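Local coordinates for protein TetR-like transcriptional regulator (Rhodococcus, PDB 3F1B) that probably binds cis-regulatory DNA through an N-terminal helix-turn-helix and acts as a dimeric transcription regulator of the TetR family, at residues A[89-94]-A[189-194]; A[97-102]-A[180-185]; A[140-145]-A[152-157]; A[111-116]-A[164-169]. One frame throughout, in Å; residues are numbered along the deposited sequence.

Contact 1. Residues A[89-94]-A[189-194]; sequences EQLRRA and LAWRGL
Leu-91 and Ala-190 mark the place where helix 87-104 and helix 179-196 come nearest within these segments, with their CA atoms 9.1 Å apart. That gap is too wide for the backbones to meet, and one branch of Leu-91 bridges it. With CG anti to the backbone nitrogen (chi1 -156°), Leu-91 sends CD1 across until it lies 3.9 Å from Ala-190 CB. The same Leu-91 methyl comes up to the indole of Trp-191 at an oblique angle, 3.8 Å from NE1; the leucine and the indole run alongside each other, pointing opposite ways, and Arg-88 makes a cation-pi contact with the Trp-191 ring. Leu-161 of helix 153-173 touches both Leu-91 and Ala-190, while Leu-140 of helix 126-143 touches both Leu-91 and Trp-191. The site is therefore a four-helix junction within the all-helical C-terminal domain of a TetR-like protein, and it sits near the dimer interface, where Leu-189 packs on Leu-189 of the second subunit. Away from this contact, Glu-89 OE1 is bound by Arg-92 NH2 at 2.7 Å and Arg-93 NE at 2.6 Å in a salt-bridge network, the latter using the lone pair anti to the other oxygen. Glu-89 OE2 sits 3.0 Å above the Arg-92 guanidinium plane, over its centre.

Contact 2. Residues A[97-102]-A[180-185]; sequences GFLGFV and DAAADL
Leu-99, Ala-182 and Ala-183 make the whole of this contact, and Leu-99 is the single residue that helix 87-104 contributes from residues 97-102. Moving along this segment, just after Gly-97, Phe-98 faces elsewhere, meeting Trp-109 edge-to-face and touching Phe-73. Leu-99 follows, its CB directed at helix 179-196. Its CG is anti to its own carbonyl carbon (chi1 -73°) and CD1 continues the chain outward (chi2 172°), which carries that methyl straight to the neighbouring helix. Leu-99 CD1 lands between two consecutive alanines: Ala-182 CB lies 3.6 Å away and Ala-183 CB 4.0 Å away. Leu-99 CD1 also reaches the helix backbone itself, 3.5 Å from Ala-183 N. Because alanine methyls are so short, the helices can come close, and the CA atoms of Leu-99 and Ala-183 are 7.2 Å apart. Further along, Val-102 packs on Trp-109 and on Ala-173 of helix 153-173. Val-168 and Val-172 of that same helix touch Ala-182, so Ala-182 is shared between helix 87-104 and helix 153-173 in the core of the TetR-type C-terminal domain. Leu-99 also packs on Val-179 and Leu-186 of helix 179-196. Between these segments the contact is wholly apolar, one leucine methyl against small alanines, consistent with a close approach set by shape and burial rather than directed bonds.

Contact 3. Residues A[140-145]-A[152-157]; sequences LLESST and QDFELI
Phe-154 reaches from the first turn of helix 153-173 to the last turns of helix 126-143, where Leu-141 and Glu-142 receive it. From CB, with CG anti to the carbonyl carbon (chi1 -66°), the ring is directed at the opposite helix. Phe-154 CD1 lies 3.9 Å from Glu-142 CD, the carboxylate and ring planes being 34° apart. On the other side of CG, Phe-154 CD2 meets Leu-141 CB at 4.1 Å. Beyond it Phe-154 CE2 approaches Leu-141 O at 3.9 Å, while Glu-142 CA sits over one face of the ring. Deeper in, Leu-141 CD1 presses on Ile-157 CG2 at 3.5 Å, the two side chains crossing at about a right angle. At the exposed edge Gln-152 NE2 gives Glu-142 OE1 a weak but nearly straight hydrogen bond, 3.5 Å long at 173°. Ile-157 also packs on Leu-185 of the second subunit, and Trp-191 touches Leu-141. The arrangement is that of an antiparallel helical hairpin: two successive helices joined by a short loop, partly disordered in the crystal, that bring the chain into the first of the two C-terminal helices used for dimerisation in TetR-family regulators.

Contact 4. Residues A[111-116]-A[164-169]; sequences VLYRQA and AGEAVA
The phenol ring of Tyr-113 and the carboxylate of Glu-166 are the flat groups here, their planes turned 62° against each other. Glu-166 O stands over one face of the ring, 4.2 Å above its plane and shifted toward the rim. At the ring's edge and in its plane lies Glu-166 OE2, 3.7 Å from Tyr-113 CE1. Trp-109 stacks on the same ring, and Met-117 of the second subunit touches the Tyr-113 side chain. The aliphatic part of Glu-166 follows the ring: Glu-166 CB lies 3.5 Å from Tyr-113 CE1, and Glu-166 CG 3.8 Å from it. The extended shape of the glutamate beyond CG (chi2 174°) carries its carboxylate alongside the ring's CE1 and CD1 edge. Tyr-113 is brought there by having CG anti to its backbone nitrogen (chi1 -171°), which throws the ring out from helix 106-115 toward helix 153-173. The CA atoms of Tyr-113 and Glu-166 remain 7.8 Å apart, so the two side chains span the gap between the helices. This is near the centre of the chain, where a short helix of the C-terminal domain lies against a long helix of the dimer interface; Ala-167 packs on Gly-163 of the second subunit. No hydrogen bond crosses between the segments. The carboxylate is buried, yet both oxygens are satisfied outside these segments, OE2 by a salt bridge to Arg-130 NE. That pairing probably keeps it ionised, and the weakly positive C-H edge of the tyrosine would be a compatible neighbour for the negative oxygen.

Overall arrangement
All four contacts belong to the helical C-terminal domain, well apart in sequence from the predicted helix-turn-helix. Contacts 1 and 2 join the same pair, helix 87-104 and helix 179-196, about 12 Å apart, centre to centre. By the same measure contact 3 lies about 10 Å from contact 1, at the end of the domain, and contact 4 about 13 Å from contact 2, nearer the chain's middle. Contact 1 touches contacts 3 and 4, and contact 2 touches contact 4; contacts 3 and 4 share helix 153-173 without touching, their centres about 21 Å apart. Along the chain, contact 1 encloses 2, then 4, then 3. Helices 153-173 and 179-196 also meet the second subunit, consistent with the TetR-family dimer bundle.

Contact 1. Residues A[89-94]-A[189-194]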
loop_
_atom_site.group_PDB
_atom_site.type_symbol
_atom_site.label_atom_id
_atom_site.label_comp_id
_atom_site.label_asym_id
_atom_site.label_seq_id
_atom_site.Cartn_x
_atom_site.Cartn_y
_atom_site.Cartn_z
ATOM N N GLU A 89 -8.508 -24.372 5.185
ATOM C CA GLU A 89 -8.654 -24.629 3.769
ATOM C C GLU A 89 -9.268 -23.399 3.109
ATOM O O GLU A 89 -8.980 -23.103 1.950
ATOM C CB GLU A 89 -9.479 -25.882 3.535
ATOM C CG GLU A 89 -9.733 -26.183 2.077
ATOM C CD GLU A 89 -8.468 -26.451 1.275
ATOM O OE1 GLU A 89 -8.548 -26.314 0.032
ATOM O OE2 GLU A 89 -7.410 -26.808 1.854
ATOM N N GLN A 90 -10.070 -22.662 3.866
ATOM C CA GLN A 90 -10.576 -21.379 3.374
ATOM C C GLN A 90 -9.462 -20.381 3.157
ATOM O O GLN A 90 -9.341 -19.817 2.081
ATOM C CB GLN A 90 -11.574 -20.816 4.332
ATOM C CG GLN A 90 -12.809 -21.631 4.397
ATOM C CD GLN A 90 -13.810 -21.041 5.347
ATOM O OE1 GLN A 90 -15.021 -21.021 5.063
ATOM N NE2 GLN A 90 -13.321 -20.549 6.491
ATOM N N LEU A 91 -8.624 -20.225 4.172
ATOM C CA LEU A 91 -7.386 -19.423 4.106
ATOM C C LEU A 91 -6.457 -19.870 2.974
ATOM O O LEU A 91 -6.096 -19.070 2.103
ATOM C CB LEU A 91 -6.643 -19.482 5.451
ATOM C CG LEU A 91 -5.670 -18.345 5.849
ATOM C CD1 LEU A 91 -4.229 -18.828 6.127
ATOM C CD2 LEU A 91 -5.660 -17.183 4.904
ATOM N N ARG A 92 -6.084 -21.146 2.960
ATOM C CA ARG A 92 -5.314 -21.648 1.828
ATOM C C ARG A 92 -5.984 -21.363 0.447
ATOM O O ARG A 92 -5.297 -20.922 -0.507
ATOM C CB ARG A 92 -4.965 -23.115 2.022
ATOM C CG ARG A 92 -4.285 -23.784 0.828
ATOM C CD ARG A 92 -3.993 -25.240 1.259
ATOM N NE ARG A 92 -4.496 -26.402 0.474
ATOM C CZ ARG A 92 -5.472 -26.435 -0.447
ATOM N NH1 ARG A 92 -5.784 -27.586 -1.036
ATOM N NH2 ARG A 92 -6.146 -25.347 -0.793
ATOM N N ARG A 93 -7.305 -21.543 0.333
ATOM C CA ARG A 93 -7.927 -21.343 -0.990
ATOM C C ARG A 93 -8.001 -19.888 -1.390
ATOM O O ARG A 93 -7.928 -19.561 -2.590
ATOM C CB ARG A 93 -9.300 -21.961 -1.063
ATOM C CG ARG A 93 -9.262 -23.440 -0.978
ATOM C CD ARG A 93 -10.628 -23.960 -1.318
ATOM N NE ARG A 93 -10.597 -25.413 -1.386
ATOM C CZ ARG A 93 -11.626 -26.179 -1.686
ATOM N NH1 ARG A 93 -12.792 -25.629 -1.947
ATOM N NH2 ARG A 93 -11.462 -27.495 -1.710
ATOM N N ALA A 94 -8.110 -19.011 -0.386
ATOM C CA ALA A 94 -8.164 -17.592 -0.608
ATOM C C ALA A 94 -6.792 -17.083 -1.001
ATOM O O ALA A 94 -6.666 -16.254 -1.898
ATOM C CB ALA A 94 -8.666 -16.861 0.644
ATOM N N LEU A 189 3.129 -17.896 8.186
ATOM C CA LEU A 189 3.064 -16.632 8.890
ATOM C C LEU A 189 1.757 -16.553 9.688
ATOM O O LEU A 189 1.734 -16.059 10.804
ATOM C CB LEU A 189 3.129 -15.522 7.866
ATOM C CG LEU A 189 3.027 -14.055 8.234
ATOM C CD1 LEU A 189 3.526 -13.283 7.036
ATOM C CD2 LEU A 189 1.610 -13.602 8.622
ATOM N N ALA A 190 0.673 -17.067 9.111
ATOM C CA ALA A 190 -0.655 -16.954 9.688
ATOM C C ALA A 190 -0.835 -17.931 10.845
ATOM O O ALA A 190 -1.379 -17.560 11.885
ATOM C CB ALA A 190 -1.704 -17.201 8.642
ATOM N N TRP A 191 -0.404 -19.181 10.661
ATOM C CA TRP A 191 -0.574 -20.202 11.727
ATOM C C TRP A 191 0.584 -20.239 12.753
ATOM O O TRP A 191 0.422 -20.773 13.857
ATOM C CB TRP A 191 -0.892 -21.595 11.149
ATOM C CG TRP A 191 -2.082 -21.605 10.206
ATOM C CD1 TRP A 191 -2.067 -21.923 8.869
ATOM C CD2 TRP A 191 -3.455 -21.269 10.520
ATOM N NE1 TRP A 191 -3.335 -21.811 8.339
ATOM C CE2 TRP A 191 -4.204 -21.408 9.325
ATOM C CE3 TRP A 191 -4.121 -20.868 11.689
ATOM C CZ2 TRP A 191 -5.595 -21.159 9.269
ATOM C CZ3 TRP A 191 -5.507 -20.623 11.629
ATOM C CH2 TRP A 191 -6.225 -20.771 10.427
ATOM N N ARG A 192 1.718 -19.633 12.395
ATOM C CA ARG A 192 2.903 -19.549 13.261
ATOM C C ARG A 192 3.269 -18.151 13.850
ATOM O O ARG A 192 3.881 -18.087 14.900
ATOM C CB ARG A 192 4.114 -20.248 12.607
ATOM C CG ARG A 192 3.952 -21.767 12.373
ATOM C CD ARG A 192 3.482 -22.560 13.644
ATOM N NE ARG A 192 4.554 -22.897 14.604
ATOM C CZ ARG A 192 5.221 -24.056 14.637
ATOM N NH1 ARG A 192 4.944 -25.008 13.760
ATOM N NH2 ARG A 192 6.169 -24.270 15.548
ATOM N N GLY A 193 2.890 -17.043 13.202
ATOM C CA GLY A 193 2.741 -15.748 13.907
ATOM C C GLY A 193 1.600 -15.850 14.933
ATOM O O GLY A 193 1.570 -15.149 15.955
ATOM N N LEU A 194 0.662 -16.750 14.651
ATOM C CA LEU A 194 -0.435 -17.086 15.547
ATOM C C LEU A 194 0.073 -17.822 16.787
ATOM O O LEU A 194 0.056 -17.278 17.891
ATOM C CB LEU A 194 -1.450 -17.951 14.792
ATOM C CG LEU A 194 -2.835 -18.271 15.356
ATOM C CD1 LEU A 194 -3.888 -18.141 14.258
ATOM C CD2 LEU A 194 -2.879 -19.683 15.987
#

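Contact 2. Residues A[97-102]-A[180-185]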
loop_
_atom_site.group_PDB
_atom_site.type_symbol
_atom_site.label_atom_id
_atom_site.label_comp_id
_atom_site.label_asym_id
_atom_site.label_seq_id
_atom_site.Cartn_x
_atom_site.Cartn_y
_atom_site.Cartn_z
ATOM N N GLY A 97 -6.190 -18.380 -4.557
ATOM C CA GLY A 97 -6.987 -17.634 -5.534
ATOM C C GLY A 97 -6.497 -16.193 -5.752
ATOM O O GLY A 97 -6.224 -15.784 -6.893
ATOM N N PHE A 98 -6.352 -15.447 -4.651
ATOM C CA PHE A 98 -5.718 -14.121 -4.644
ATOM C C PHE A 98 -4.395 -14.108 -5.378
ATOM O O PHE A 98 -4.171 -13.249 -6.254
ATOM C CB PHE A 98 -5.501 -13.675 -3.188
ATOM C CG PHE A 98 -4.588 -12.518 -3.017
ATOM C CD1 PHE A 98 -4.711 -11.381 -3.801
ATOM C CD2 PHE A 98 -3.666 -12.521 -1.995
ATOM C CE1 PHE A 98 -3.894 -10.318 -3.613
ATOM C CE2 PHE A 98 -2.846 -11.456 -1.787
ATOM C CZ PHE A 98 -2.954 -10.351 -2.578
ATOM N N LEU A 99 -3.493 -15.001 -4.984
ATOM C CA LEU A 99 -2.174 -14.983 -5.568
ATOM C C LEU A 99 -2.124 -15.437 -7.042
ATOM O O LEU A 99 -1.318 -14.899 -7.829
ATOM C CB LEU A 99 -1.196 -15.768 -4.725
ATOM C CG LEU A 99 -0.793 -15.090 -3.422
ATOM C CD1 LEU A 99 0.004 -16.141 -2.665
ATOM C CD2 LEU A 99 0.019 -13.756 -3.635
ATOM N N GLY A 100 -2.976 -16.398 -7.412
ATOM C CA GLY A 100 -3.109 -16.849 -8.823
ATOM C C GLY A 100 -3.679 -15.738 -9.702
ATOM O O GLY A 100 -3.238 -15.536 -10.852
ATOM N N PHE A 101 -4.621 -14.971 -9.155
ATOM C CA PHE A 101 -5.185 -13.830 -9.881
ATOM C C PHE A 101 -4.147 -12.698 -10.170
ATOM O O PHE A 101 -4.112 -12.089 -11.247
ATOM C CB PHE A 101 -6.342 -13.259 -9.092
ATOM C CG PHE A 101 -6.768 -11.884 -9.553
ATOM C CD1 PHE A 101 -7.692 -11.740 -10.587
ATOM C CD2 PHE A 101 -6.245 -10.733 -8.959
ATOM C CE1 PHE A 101 -8.082 -10.473 -11.004
ATOM C CE2 PHE A 101 -6.652 -9.453 -9.405
ATOM C CZ PHE A 101 -7.563 -9.351 -10.422
ATOM N N VAL A 102 -3.317 -12.413 -9.191
ATOM C CA VAL A 102 -2.335 -11.366 -9.303
ATOM C C VAL A 102 -1.322 -11.805 -10.383
ATOM O O VAL A 102 -0.902 -11.028 -11.231
ATOM C CB VAL A 102 -1.688 -11.196 -7.927
ATOM C CG1 VAL A 102 -0.278 -10.681 -8.047
ATOM C CG2 VAL A 102 -2.581 -10.322 -7.033
ATOM N N ASP A 180 2.872 -20.699 -5.269
ATOM C CA ASP A 180 3.067 -21.716 -4.241
ATOM C C ASP A 180 4.034 -21.325 -3.142
ATOM O O ASP A 180 3.721 -21.502 -1.964
ATOM C CB ASP A 180 3.585 -23.016 -4.897
ATOM C CG ASP A 180 2.715 -23.463 -6.045
ATOM O OD1 ASP A 180 1.474 -23.320 -5.912
ATOM O OD2 ASP A 180 3.250 -23.946 -7.083
ATOM N N ALA A 181 5.214 -20.844 -3.535
ATOM C CA ALA A 181 6.202 -20.311 -2.610
ATOM C C ALA A 181 5.540 -19.193 -1.774
ATOM O O ALA A 181 5.604 -19.177 -0.535
ATOM C CB ALA A 181 7.384 -19.771 -3.398
ATOM N N ALA A 182 4.828 -18.307 -2.462
ATOM C CA ALA A 182 4.188 -17.181 -1.807
ATOM C C ALA A 182 3.080 -17.678 -0.889
ATOM O O ALA A 182 3.041 -17.289 0.253
ATOM C CB ALA A 182 3.644 -16.243 -2.831
ATOM N N ALA A 183 2.206 -18.577 -1.362
ATOM C CA ALA A 183 1.073 -19.032 -0.536
ATOM C C ALA A 183 1.584 -19.794 0.651
ATOM O O ALA A 183 1.001 -19.748 1.713
ATOM C CB ALA A 183 0.121 -19.904 -1.324
ATOM N N ASP A 184 2.692 -20.490 0.460
ATOM C CA ASP A 184 3.337 -21.238 1.538
ATOM C C ASP A 184 3.774 -20.356 2.702
ATOM O O ASP A 184 3.479 -20.656 3.862
ATOM C CB ASP A 184 4.544 -21.991 0.981
ATOM C CG ASP A 184 4.170 -23.366 0.457
ATOM O OD1 ASP A 184 3.007 -23.781 0.669
ATOM O OD2 ASP A 184 5.036 -24.058 -0.156
ATOM N N LEU A 185 4.477 -19.269 2.359
ATOM C CA LEU A 185 4.976 -18.340 3.343
ATOM C C LEU A 185 3.839 -17.678 4.109
ATOM O O LEU A 185 3.908 -17.503 5.332
ATOM C CB LEU A 185 5.797 -17.252 2.657
ATOM C CG LEU A 185 6.187 -16.143 3.644
ATOM C CD1 LEU A 185 6.936 -16.762 4.831
ATOM C CD2 LEU A 185 7.016 -15.068 2.974
#

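Contact 3. Residues A[140-145]-A[152-157]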
loop_
_atom_site.group_PDB
_atom_site.type_symbol
_atom_site.label_atom_id
_atom_site.label_comp_id
_atom_site.label_asym_id
_atom_site.label_seq_id
_atom_site.Cartn_x
_atom_site.Cartn_y
_atom_site.Cartn_z
ATOM N N LEU A 140 -11.741 -15.902 10.310
ATOM C CA LEU A 140 -11.312 -17.273 10.062
ATOM C C LEU A 140 -10.120 -17.681 10.921
ATOM O O LEU A 140 -10.009 -18.851 11.318
ATOM C CB LEU A 140 -11.120 -17.568 8.593
ATOM C CG LEU A 140 -9.832 -17.191 7.922
ATOM C CD1 LEU A 140 -8.699 -18.203 8.307
ATOM C CD2 LEU A 140 -10.141 -17.220 6.438
ATOM N N LEU A 141 -9.247 -16.728 11.235
ATOM C CA LEU A 141 -8.169 -17.008 12.171
ATOM C C LEU A 141 -8.807 -17.353 13.522
ATOM O O LEU A 141 -8.343 -18.245 14.201
ATOM C CB LEU A 141 -7.149 -15.850 12.280
ATOM C CG LEU A 141 -6.257 -15.618 11.065
ATOM C CD1 LEU A 141 -5.387 -14.417 11.300
ATOM C CD2 LEU A 141 -5.394 -16.833 10.675
ATOM N N GLU A 142 -9.892 -16.677 13.888
ATOM C CA GLU A 142 -10.608 -17.030 15.116
ATOM C C GLU A 142 -11.294 -18.396 14.986
ATOM O O GLU A 142 -11.100 -19.285 15.828
ATOM C CB GLU A 142 -11.611 -15.954 15.505
ATOM C CG GLU A 142 -12.013 -16.021 16.983
ATOM C CD GLU A 142 -12.097 -14.642 17.655
ATOM O OE1 GLU A 142 -12.060 -13.609 16.932
ATOM O OE2 GLU A 142 -12.194 -14.595 18.910
ATOM N N SER A 143 -12.066 -18.542 13.908
ATOM C CA SER A 143 -12.650 -19.810 13.448
ATOM C C SER A 143 -11.651 -20.975 13.451
ATOM O O SER A 143 -12.044 -22.137 13.428
ATOM C CB SER A 143 -13.244 -19.624 12.044
ATOM O OG SER A 143 -14.320 -20.515 11.779
ATOM N N SER A 144 -10.358 -20.684 13.476
ATOM C CA SER A 144 -9.413 -21.749 13.696
ATOM C C SER A 144 -9.338 -22.076 15.188
ATOM O O SER A 144 -10.323 -22.540 15.747
ATOM C CB SER A 144 -8.055 -21.419 13.132
ATOM O OG SER A 144 -7.153 -22.445 13.502
ATOM N N THR A 145 -8.193 -21.814 15.833
ATOM C CA THR A 145 -7.914 -22.310 17.203
ATOM C C THR A 145 -9.059 -22.167 18.241
ATOM O O THR A 145 -9.604 -21.079 18.444
ATOM C CB THR A 145 -6.558 -21.734 17.779
ATOM O OG1 THR A 145 -5.580 -21.643 16.732
ATOM C CG2 THR A 145 -5.992 -22.618 18.919
ATOM N N GLN A 152 -7.557 -8.042 21.169
ATOM C CA GLN A 152 -7.665 -8.666 19.842
ATOM C C GLN A 152 -6.315 -8.904 19.105
ATOM O O GLN A 152 -5.960 -8.218 18.120
ATOM C CB GLN A 152 -8.704 -7.933 18.965
ATOM C CG GLN A 152 -9.119 -8.665 17.686
ATOM C CD GLN A 152 -9.750 -10.040 17.903
ATOM O OE1 GLN A 152 -9.728 -10.593 19.008
ATOM N NE2 GLN A 152 -10.318 -10.601 16.830
ATOM N N ASP A 153 -5.583 -9.894 19.611
ATOM C CA ASP A 153 -4.496 -10.510 18.873
ATOM C C ASP A 153 -4.980 -10.984 17.463
ATOM O O ASP A 153 -4.168 -11.082 16.534
ATOM C CB ASP A 153 -3.876 -11.668 19.689
ATOM C CG ASP A 153 -3.911 -11.424 21.227
ATOM O OD1 ASP A 153 -4.966 -10.993 21.756
ATOM O OD2 ASP A 153 -2.895 -11.691 21.935
ATOM N N PHE A 154 -6.285 -11.239 17.282
ATOM C CA PHE A 154 -6.771 -11.759 15.975
ATOM C C PHE A 154 -6.914 -10.766 14.819
ATOM O O PHE A 154 -6.447 -11.050 13.695
ATOM C CB PHE A 154 -8.007 -12.654 16.112
ATOM C CG PHE A 154 -7.723 -13.930 16.835
ATOM C CD1 PHE A 154 -8.264 -14.168 18.092
ATOM C CD2 PHE A 154 -6.872 -14.878 16.284
ATOM C CE1 PHE A 154 -7.982 -15.347 18.776
ATOM C CE2 PHE A 154 -6.578 -16.053 16.961
ATOM C CZ PHE A 154 -7.130 -16.288 18.205
ATOM N N GLU A 155 -7.563 -9.627 15.078
ATOM C CA GLU A 155 -7.603 -8.546 14.098
ATOM C C GLU A 155 -6.163 -8.200 13.764
ATOM O O GLU A 155 -5.830 -7.912 12.620
ATOM C CB GLU A 155 -8.365 -7.314 14.621
ATOM C CG GLU A 155 -8.771 -6.266 13.525
ATOM C CD GLU A 155 -10.237 -6.371 12.994
ATOM O OE1 GLU A 155 -11.187 -6.661 13.768
ATOM O OE2 GLU A 155 -10.452 -6.117 11.783
ATOM N N LEU A 156 -5.298 -8.325 14.763
ATOM C CA LEU A 156 -3.898 -7.921 14.653
ATOM C C LEU A 156 -3.039 -8.854 13.769
ATOM O O LEU A 156 -2.263 -8.394 12.907
ATOM C CB LEU A 156 -3.328 -7.790 16.065
ATOM C CG LEU A 156 -1.877 -7.411 16.331
ATOM C CD1 LEU A 156 -1.313 -6.303 15.405
ATOM C CD2 LEU A 156 -1.744 -7.017 17.793
ATOM N N ILE A 157 -3.183 -10.158 13.987
ATOM C CA ILE A 157 -2.641 -11.132 13.074
ATOM C C ILE A 157 -3.288 -10.896 11.695
ATOM O O ILE A 157 -2.583 -10.859 10.668
ATOM C CB ILE A 157 -2.893 -12.585 13.562
ATOM C CG1 ILE A 157 -2.460 -12.737 14.997
ATOM C CG2 ILE A 157 -2.227 -13.625 12.620
ATOM C CD1 ILE A 157 -0.977 -12.495 15.240
#

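Contact 4. Residues A[111-116]-A[164-169]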
loop_
_atom_site.group_PDB
_atom_site.type_symbol
_atom_site.label_atom_id
_atom_site.label_comp_id
_atom_site.label_asym_id
_atom_site.label_seq_id
_atom_site.Cartn_x
_atom_site.Cartn_y
_atom_site.Cartn_z
ATOM N N VAL A 111 -3.630 -1.516 -10.563
ATOM C CA VAL A 111 -4.681 -0.496 -10.448
ATOM C C VAL A 111 -5.334 -0.620 -9.045
ATOM O O VAL A 111 -5.508 0.379 -8.310
ATOM C CB VAL A 111 -5.664 -0.585 -11.643
ATOM C CG1 VAL A 111 -6.906 0.237 -11.408
ATOM C CG2 VAL A 111 -4.975 -0.120 -12.942
ATOM N N LEU A 112 -5.587 -1.858 -8.635
ATOM C CA LEU A 112 -6.312 -2.123 -7.412
ATOM C C LEU A 112 -5.499 -1.740 -6.191
ATOM O O LEU A 112 -5.972 -1.019 -5.322
ATOM C CB LEU A 112 -6.673 -3.595 -7.328
ATOM C CG LEU A 112 -8.093 -4.020 -7.649
ATOM C CD1 LEU A 112 -8.974 -3.016 -8.389
ATOM C CD2 LEU A 112 -8.059 -5.342 -8.354
ATOM N N TYR A 113 -4.276 -2.243 -6.139
ATOM C CA TYR A 113 -3.404 -2.011 -5.033
ATOM C C TYR A 113 -3.057 -0.529 -4.922
ATOM O O TYR A 113 -3.029 -0.006 -3.808
ATOM C CB TYR A 113 -2.193 -2.902 -5.156
ATOM C CG TYR A 113 -1.281 -2.921 -3.959
ATOM C CD1 TYR A 113 -1.769 -3.042 -2.644
ATOM C CD2 TYR A 113 0.093 -2.818 -4.154
ATOM C CE1 TYR A 113 -0.877 -3.054 -1.535
ATOM C CE2 TYR A 113 0.987 -2.855 -3.078
ATOM C CZ TYR A 113 0.512 -2.964 -1.772
ATOM O OH TYR A 113 1.481 -2.952 -0.777
ATOM N N ARG A 114 -2.885 0.164 -6.051
ATOM C CA ARG A 114 -2.879 1.661 -6.049
ATOM C C ARG A 114 -4.163 2.336 -5.436
ATOM O O ARG A 114 -4.089 2.906 -4.343
ATOM C CB ARG A 114 -2.464 2.251 -7.422
ATOM C CG ARG A 114 -3.582 2.804 -8.293
ATOM C CD ARG A 114 -3.172 2.883 -9.785
ATOM N NE ARG A 114 -1.836 3.468 -9.943
ATOM C CZ ARG A 114 -0.822 2.928 -10.618
ATOM N NH1 ARG A 114 -0.971 1.773 -11.264
ATOM N NH2 ARG A 114 0.344 3.554 -10.658
ATOM N N GLN A 115 -5.312 2.293 -6.125
ATOM C CA GLN A 115 -6.584 2.703 -5.504
ATOM C C GLN A 115 -6.644 2.479 -3.970
ATOM O O GLN A 115 -6.980 3.418 -3.240
ATOM C CB GLN A 115 -7.730 2.010 -6.170
ATOM N N ALA A 116 -6.316 1.254 -3.497
ATOM C CA ALA A 116 -6.301 0.869 -2.043
ATOM C C ALA A 116 -5.552 1.829 -1.110
ATOM O O ALA A 116 -4.671 2.585 -1.542
ATOM C CB ALA A 116 -5.763 -0.559 -1.836
ATOM N N ALA A 164 1.120 -8.417 4.680
ATOM C CA ALA A 164 2.140 -9.311 4.123
ATOM C C ALA A 164 1.731 -9.849 2.728
ATOM O O ALA A 164 2.527 -9.857 1.827
ATOM C CB ALA A 164 2.442 -10.466 5.112
ATOM N N GLY A 165 0.470 -10.232 2.586
ATOM C CA GLY A 165 -0.111 -10.708 1.351
ATOM C C GLY A 165 -0.076 -9.666 0.262
ATOM O O GLY A 165 0.158 -10.002 -0.929
ATOM N N GLU A 166 -0.281 -8.406 0.658
ATOM C CA GLU A 166 -0.270 -7.312 -0.314
ATOM C C GLU A 166 1.104 -7.152 -0.844
ATOM O O GLU A 166 1.261 -7.098 -2.051
ATOM C CB GLU A 166 -0.680 -6.015 0.334
ATOM C CG GLU A 166 -2.162 -5.951 0.565
ATOM C CD GLU A 166 -2.556 -4.727 1.349
ATOM O OE1 GLU A 166 -1.979 -4.455 2.420
ATOM O OE2 GLU A 166 -3.463 -4.038 0.935
ATOM N N ALA A 167 2.115 -7.122 0.029
ATOM C CA ALA A 167 3.459 -6.872 -0.462
ATOM C C ALA A 167 3.977 -8.066 -1.251
ATOM O O ALA A 167 4.757 -7.909 -2.173
ATOM C CB ALA A 167 4.412 -6.550 0.690
ATOM N N VAL A 168 3.538 -9.261 -0.886
ATOM C CA VAL A 168 4.012 -10.493 -1.529
ATOM C C VAL A 168 3.348 -10.624 -2.928
ATOM O O VAL A 168 4.026 -10.904 -3.913
ATOM C CB VAL A 168 3.776 -11.742 -0.611
ATOM C CG1 VAL A 168 3.841 -13.045 -1.404
ATOM C CG2 VAL A 168 4.843 -11.789 0.515
ATOM N N ALA A 169 2.041 -10.376 -2.972
ATOM C CA ALA A 169 1.301 -10.233 -4.186
ATOM C C ALA A 169 2.089 -9.368 -5.159
ATOM O O ALA A 169 2.282 -9.785 -6.293
ATOM C CB ALA A 169 -0.063 -9.636 -3.908
#